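Side-chain contacts in lytic Polysaccharide Monooxygenase (Phytophthora infestans, PDB 6Z5Y), which probably uses a copper ion to cleave plant cell-wall pectin oxidatively during infection by this oomycete pathogen: residues A[136-140]-A[141-145]; A[119-123]-A[124-128]. One frame throughout, in Å; residues are numbered along the deposited sequence. Where two conformers were deposited one is given.

Contact 1: residues A[136-140]-A[141-145]; sequences SSCAA and GGCML
A disulfide-closed turn leads into strand 143-155 of the five-stranded antiparallel sheet, and C138 and C143 close it. C138 belongs to a short 3-10 segment, 136-138; C143 begins the strand. Their sulfurs are covalently joined, with SG of C138 2.1 Å from SG of C143. The C-S-S-C torsion is 83°, close to the relaxed value near 90°, so the bridge is little strained. SG of C143 stands between the backbone N and the carbonyl carbon (chi1 57°), which turns it toward C138.

Between the two cysteines the backbone turns tightly. A140 is the centre of an inverse gamma turn, marked by a weak bond from N of G141 to O of A139 at 3.1 Å. G141 and G142 follow with positive phi, a backbone shape that glycine adopts easily. Both cysteines are buried: C138 rests on L104 of strand 100-104, and C143 on L170 of strand 158-170. The copper site is remote. A second weak bond spans the base of the loop, from N of G142 to O of C138, at 2.9 Å and bent to 123°.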
ATOM      1  N   SER A 136       8.552   0.068 -16.954  1.00  9.41           N
ATOM      2  CA  SER A 136       9.142   0.700 -18.145  1.00 10.05           C
ATOM      3  C   SER A 136       9.051   2.216 -18.156  1.00 11.70           C
ATOM      4  O   SER A 136       9.962   2.863 -18.710  1.00 13.59           O
ATOM      5  CB  SER A 136       8.542   0.158 -19.411  1.00 11.34           C
ATOM      6  OG  SER A 136       7.142   0.358 -19.482  1.00 12.11           O
ATOM      7  N   SER A 137       8.015   2.788 -17.559  1.00 10.94           N
ATOM      8  CA  SER A 137       7.857   4.252 -17.551  1.00 12.65           C
ATOM      9  C   SER A 137       8.978   4.928 -16.763  1.00 13.97           C
ATOM     10  O   SER A 137       9.174   6.121 -16.952  1.00 18.98           O
ATOM     11  CB  SER A 137       6.487   4.635 -17.081  1.00 13.83           C
ATOM     12  OG  SER A 137       6.250   4.257 -15.729  1.00 13.97           O
ATOM     13  N   CYS A 138       9.671   4.189 -15.925  1.00 12.09           N
ATOM     14  CA  CYS A 138      10.761   4.750 -15.084  0.80 12.83           C
ATOM     15  C   CYS A 138      12.046   4.954 -15.888  1.00 13.60           C
ATOM     16  O   CYS A 138      12.978   5.568 -15.358  1.00 15.03           O
ATOM     17  CB  CYS A 138      11.056   3.842 -13.918  0.80 11.91           C
ATOM     18  SG  CYS A 138       9.598   3.576 -12.901  0.80 12.25           S
ATOM     19  N   ALA A 139      12.131   4.463 -17.116  1.00 16.41           N
ATOM     20  CA  ALA A 139      13.304   4.747 -17.978  1.00 18.41           C
ATOM     21  C   ALA A 139      13.616   6.252 -18.118  1.00 15.59           C
ATOM     22  O   ALA A 139      14.805   6.615 -17.944  1.00 18.67           O
ATOM     23  CB  ALA A 139      13.085   4.123 -19.320  1.00 19.98           C
ATOM     24  N   ALA A 140      12.579   7.084 -18.331  1.00 17.05           N
ATOM     25  CA  ALA A 140      12.692   8.542 -18.552  1.00 18.09           C
ATOM     26  C   ALA A 140      12.772   9.231 -17.192  1.00 17.22           C
ATOM     27  O   ALA A 140      11.741   9.685 -16.655  1.00 20.72           O
ATOM     28  CB  ALA A 140      11.562   9.046 -19.422  1.00 20.72           C
ATOM     29  N   GLY A 141      13.967   9.266 -16.622  1.00 16.69           N
ATOM     30  CA  GLY A 141      14.197  10.125 -15.460  1.00 16.80           C
ATOM     31  C   GLY A 141      14.100   9.381 -14.154  1.00 15.08           C
ATOM     32  O   GLY A 141      14.148  10.048 -13.126  1.00 16.08           O
ATOM     33  N   GLY A 142      13.901   8.061 -14.171  1.00 13.36           N
ATOM     34  CA  GLY A 142      13.591   7.354 -12.936  1.00 12.31           C
ATOM     35  C   GLY A 142      12.151   7.590 -12.596  1.00 10.91           C
ATOM     36  O   GLY A 142      11.370   8.092 -13.404  1.00 13.20           O
ATOM     37  N   CYS A 143      11.803   7.264 -11.384  1.00 10.87           N
ATOM     38  CA  CYS A 143      10.399   7.440 -10.954  1.00 10.93           C
ATOM     39  C   CYS A 143      10.373   7.303  -9.449  1.00  9.57           C
ATOM     40  O   CYS A 143      11.247   6.678  -8.870  1.00 12.46           O
ATOM     41  CB  CYS A 143       9.425   6.443 -11.574  1.00 12.86           C
ATOM     42  SG  CYS A 143       9.913   4.751 -11.231  1.00 13.20           S
ATOM     43  N   MET A 144       9.343   7.823  -8.846  1.00  7.50           N
ATOM     44  CA  MET A 144       9.029   7.485  -7.459  1.00  7.64           C
ATOM     45  C   MET A 144       7.978   6.380  -7.443  1.00  7.24           C
ATOM     46  O   MET A 144       6.839   6.583  -7.899  1.00  7.67           O
ATOM     47  CB  MET A 144       8.478   8.706  -6.727  1.00  7.60           C
ATOM     48  CG  MET A 144       8.279   8.472  -5.234  1.00  8.38           C
ATOM     49  SD  MET A 144       9.789   8.085  -4.346  1.00  8.57           S
ATOM     50  CE  MET A 144      10.746   9.527  -4.737  1.00  9.73           C
ATOM     51  N   LEU A 145       8.349   5.245  -6.866  1.00  6.70           N
ATOM     52  CA  LEU A 145       7.345   4.202  -6.577  1.00  6.51           C
ATOM     53  C   LEU A 145       6.623   4.594  -5.298  1.00  6.64           C
ATOM     54  O   LEU A 145       7.242   4.983  -4.321  1.00  7.25           O
ATOM     55  CB  LEU A 145       8.022   2.851  -6.430  1.00  6.97           C
ATOM     56  CG  LEU A 145       7.061   1.689  -6.131  1.00  7.23           C
ATOM     57  CD1 LEU A 145       7.633   0.366  -6.640  1.00  8.74           C
ATOM     58  CD2 LEU A 145       6.765   1.549  -4.639  1.00  8.11           C
TER

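Contact 2: residues A[119-123]-A[124-128]; sequences YGDGT and QQTIA
D121 and T126 meet across a surface turn, where the carboxylate of D121 ties its two limbs together. OG1 of T126 donates to OD2 of D121 at 2.6 Å. The hydroxyl approaches from above the carboxylate plane, 44° out of it, and the two side chains cross at about a right angle. CB of T126 also lies against this carboxylate.

The other oxygen is gripped twice by T123. N of T123 donates to OD1 of D121 at 3.0 Å, which makes an Asx turn. OG1 of T123 donates to the syn lone pair of the same OD1, at 2.6 Å. With both oxygens engaged, the carboxylate has little freedom to rotate. The three donors should favour its charged form.

T123 carries the network onward. Its OG1 sits between the backbone N and the carbonyl carbon (chi1 76°), where it can also accept from N of T126 at 3.2 Å. OE1 of Q125 folds back to CB of T123. Water 1 fills the inside of the turn. It accepts from N of D121 at 2.9 Å and lies 2.8 Å from both O of T123 and O of T126.

At the open end the limbs come together through the backbone. CA of A128 makes a CH...O contact with O of Y119, at 3.2 Å. At the far end, the side chain of Q124 is about 8 Å from the bound copper and from the side chains of H1 and H96, so the turn lies near the copper site. The whole turn links helix 115-119 to strand 129-130. A128 packs on F90 of strand 88-90, and the Y119 ring meets F130 and touches L110 and N112 of strand 107-112.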
ATOM      1  N   TYR A 119      -2.015 -11.680  -3.296  1.00 10.21           N
ATOM      2  CA  TYR A 119      -0.527 -11.631  -3.360  1.00 10.18           C
ATOM      3  C   TYR A 119       0.169 -12.428  -2.285  1.00 10.75           C
ATOM      4  O   TYR A 119       1.416 -12.510  -2.379  1.00 12.88           O
ATOM      5  CB  TYR A 119      -0.001 -10.210  -3.340  1.00 10.13           C
ATOM      6  CG  TYR A 119      -0.620  -9.396  -4.438  1.00  9.88           C
ATOM      7  CD1 TYR A 119      -0.460  -9.728  -5.781  1.00  9.48           C
ATOM      8  CD2 TYR A 119      -1.384  -8.280  -4.123  1.00 10.40           C
ATOM      9  CE1 TYR A 119      -1.085  -8.978  -6.762  1.00  9.61           C
ATOM     10  CE2 TYR A 119      -1.958  -7.492  -5.100  1.00 10.64           C
ATOM     11  CZ  TYR A 119      -1.842  -7.862  -6.421  1.00 10.51           C
ATOM     12  OH  TYR A 119      -2.499  -7.093  -7.341  1.00 11.39           O
ATOM     13  N   GLY A 120      -0.571 -12.962  -1.362  1.00 12.26           N
ATOM     14  CA  GLY A 120       0.063 -13.868  -0.405  1.00 12.84           C
ATOM     15  C   GLY A 120      -0.842 -15.016  -0.056  1.00 12.51           C
ATOM     16  O   GLY A 120      -1.889 -15.174  -0.692  1.00 13.96           O
ATOM     17  N   ASP A 121      -0.435 -15.802   0.941  1.00 14.61           N
ATOM     18  CA  ASP A 121      -1.233 -16.986   1.392  1.00 13.89           C
ATOM     19  C   ASP A 121      -1.905 -16.684   2.747  1.00 15.37           C
ATOM     20  O   ASP A 121      -2.437 -17.629   3.341  1.00 18.39           O
ATOM     21  CB  ASP A 121      -0.365 -18.255   1.366  1.00 15.09           C
ATOM     22  CG  ASP A 121       0.746 -18.290   2.401  1.00 13.80           C
ATOM     23  OD1 ASP A 121       0.743 -17.402   3.292  1.00 16.03           O
ATOM     24  OD2 ASP A 121       1.477 -19.356   2.395  1.00 16.76           O
ATOM     25  N   GLY A 122      -1.947 -15.442   3.210  1.00 15.63           N
ATOM     26  CA  GLY A 122      -2.614 -15.033   4.459  1.00 16.48           C
ATOM     27  C   GLY A 122      -1.748 -15.242   5.691  1.00 16.53           C
ATOM     28  O   GLY A 122      -2.177 -14.772   6.791  1.00 17.30           O
ATOM     29  N   THR A 123      -0.541 -15.799   5.501  1.00 14.62           N
ATOM     30  CA  THR A 123       0.464 -16.041   6.552  1.00 14.46           C
ATOM     31  C   THR A 123       1.549 -14.993   6.426  1.00 12.27           C
ATOM     32  O   THR A 123       1.888 -14.611   5.271  1.00 12.71           O
ATOM     33  CB  THR A 123       1.104 -17.447   6.502  1.00 15.04           C
ATOM     34  OG1 THR A 123       2.086 -17.648   5.479  1.00 14.88           O
ATOM     35  CG2 THR A 123       0.055 -18.543   6.381  1.00 18.28           C
ATOM     36  N   GLN A 124       2.122 -14.578   7.551  1.00 12.61           N
ATOM     37  CA  GLN A 124       3.258 -13.642   7.494  1.00 12.06           C
ATOM     38  C   GLN A 124       4.497 -14.375   7.007  1.00 10.23           C
ATOM     39  O   GLN A 124       5.417 -13.712   6.535  1.00  9.44           O
ATOM     40  CB  GLN A 124       3.523 -12.985   8.842  1.00 13.50           C
ATOM     41  CG  GLN A 124       3.902 -13.957   9.935  1.00 13.81           C
ATOM     42  CD  GLN A 124       3.587 -13.303  11.235  1.00 14.63           C
ATOM     43  OE1 GLN A 124       2.438 -13.114  11.558  1.00 17.40           O
ATOM     44  NE2 GLN A 124       4.635 -12.886  11.907  1.00 18.49           N
ATOM     45  N   GLN A 125       4.560 -15.694   7.139  1.00 10.29           N
ATOM     46  CA  GLN A 125       5.759 -16.506   6.837  1.00  9.24           C
ATOM     47  C   GLN A 125       6.033 -16.525   5.334  1.00  9.93           C
ATOM     48  O   GLN A 125       7.200 -16.550   4.942  1.00 11.58           O
ATOM     49  CB  GLN A 125       5.549 -17.927   7.335  1.00 10.86           C
ATOM     50  CG  GLN A 125       5.566 -18.087   8.858  1.00 11.71           C
ATOM     51  CD  GLN A 125       4.261 -17.796   9.541  1.00 13.59           C
ATOM     52  OE1 GLN A 125       3.315 -17.233   9.010  1.00 13.53           O
ATOM     53  NE2 GLN A 125       4.170 -18.217  10.789  1.00 20.17           N
ATOM     54  N   THR A 126       4.995 -16.562   4.526  1.00 10.33           N
ATOM     55  CA  THR A 126       5.175 -16.661   3.050  1.00 10.19           C
ATOM     56  C   THR A 126       5.300 -15.261   2.465  1.00  9.30           C
ATOM     57  O   THR A 126       4.377 -14.476   2.606  1.00 10.15           O
ATOM     58  CB  THR A 126       3.994 -17.379   2.423  1.00 11.82           C
ATOM     59  OG1 THR A 126       3.972 -18.692   2.970  1.00 13.49           O
ATOM     60  CG2 THR A 126       4.115 -17.477   0.924  1.00 12.63           C
ATOM     61  N   ILE A 127       6.395 -14.963   1.803  1.00  9.30           N
ATOM     62  CA  ILE A 127       6.599 -13.613   1.270  1.00  8.93           C
ATOM     63  C   ILE A 127       5.548 -13.293   0.208  1.00  8.98           C
ATOM     64  O   ILE A 127       5.343 -14.079  -0.699  1.00 10.01           O
ATOM     65  CB  ILE A 127       8.011 -13.490   0.701  1.00 10.00           C
ATOM     66  CG1 ILE A 127       9.068 -13.855   1.735  1.00 10.22           C
ATOM     67  CG2 ILE A 127       8.240 -12.114   0.107  1.00 10.95           C
ATOM     68  CD1 ILE A 127       8.991 -13.098   3.015  1.00 10.72           C
ATOM     69  N   ALA A 128       4.902 -12.146   0.341  1.00  8.64           N
ATOM     70  CA  ALA A 128       3.954 -11.676  -0.674  1.00  8.94           C
ATOM     71  C   ALA A 128       4.705 -11.040  -1.839  1.00  7.94           C
ATOM     72  O   ALA A 128       5.626 -10.277  -1.629  1.00  8.16           O
ATOM     73  CB  ALA A 128       2.963 -10.697  -0.085  1.00  9.52           C
TER
HETATM   74  O   HOH W   1       1.571 -14.335   2.508  1.00 14.56           O

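Both contacts are local turns leading toward strands. They do not touch: their centres are about 28 Å apart, and contact 2 comes first along the chain. Contact 1 is partly buried, with a covalent bridge from a 3-10 segment to the first residue of strand 143-155. Contact 2 is a surface turn near the copper, held by a carboxylate, two hydroxyls and a water. Glycines with positive phi help the chain reverse in both. Contact 1 enters strand 143-155, whereas contact 2 leads to strand 129-130 of the three-stranded sheet. The loop between that strand and 143-155 holds the opening of contact 1, so the two turns lie in series.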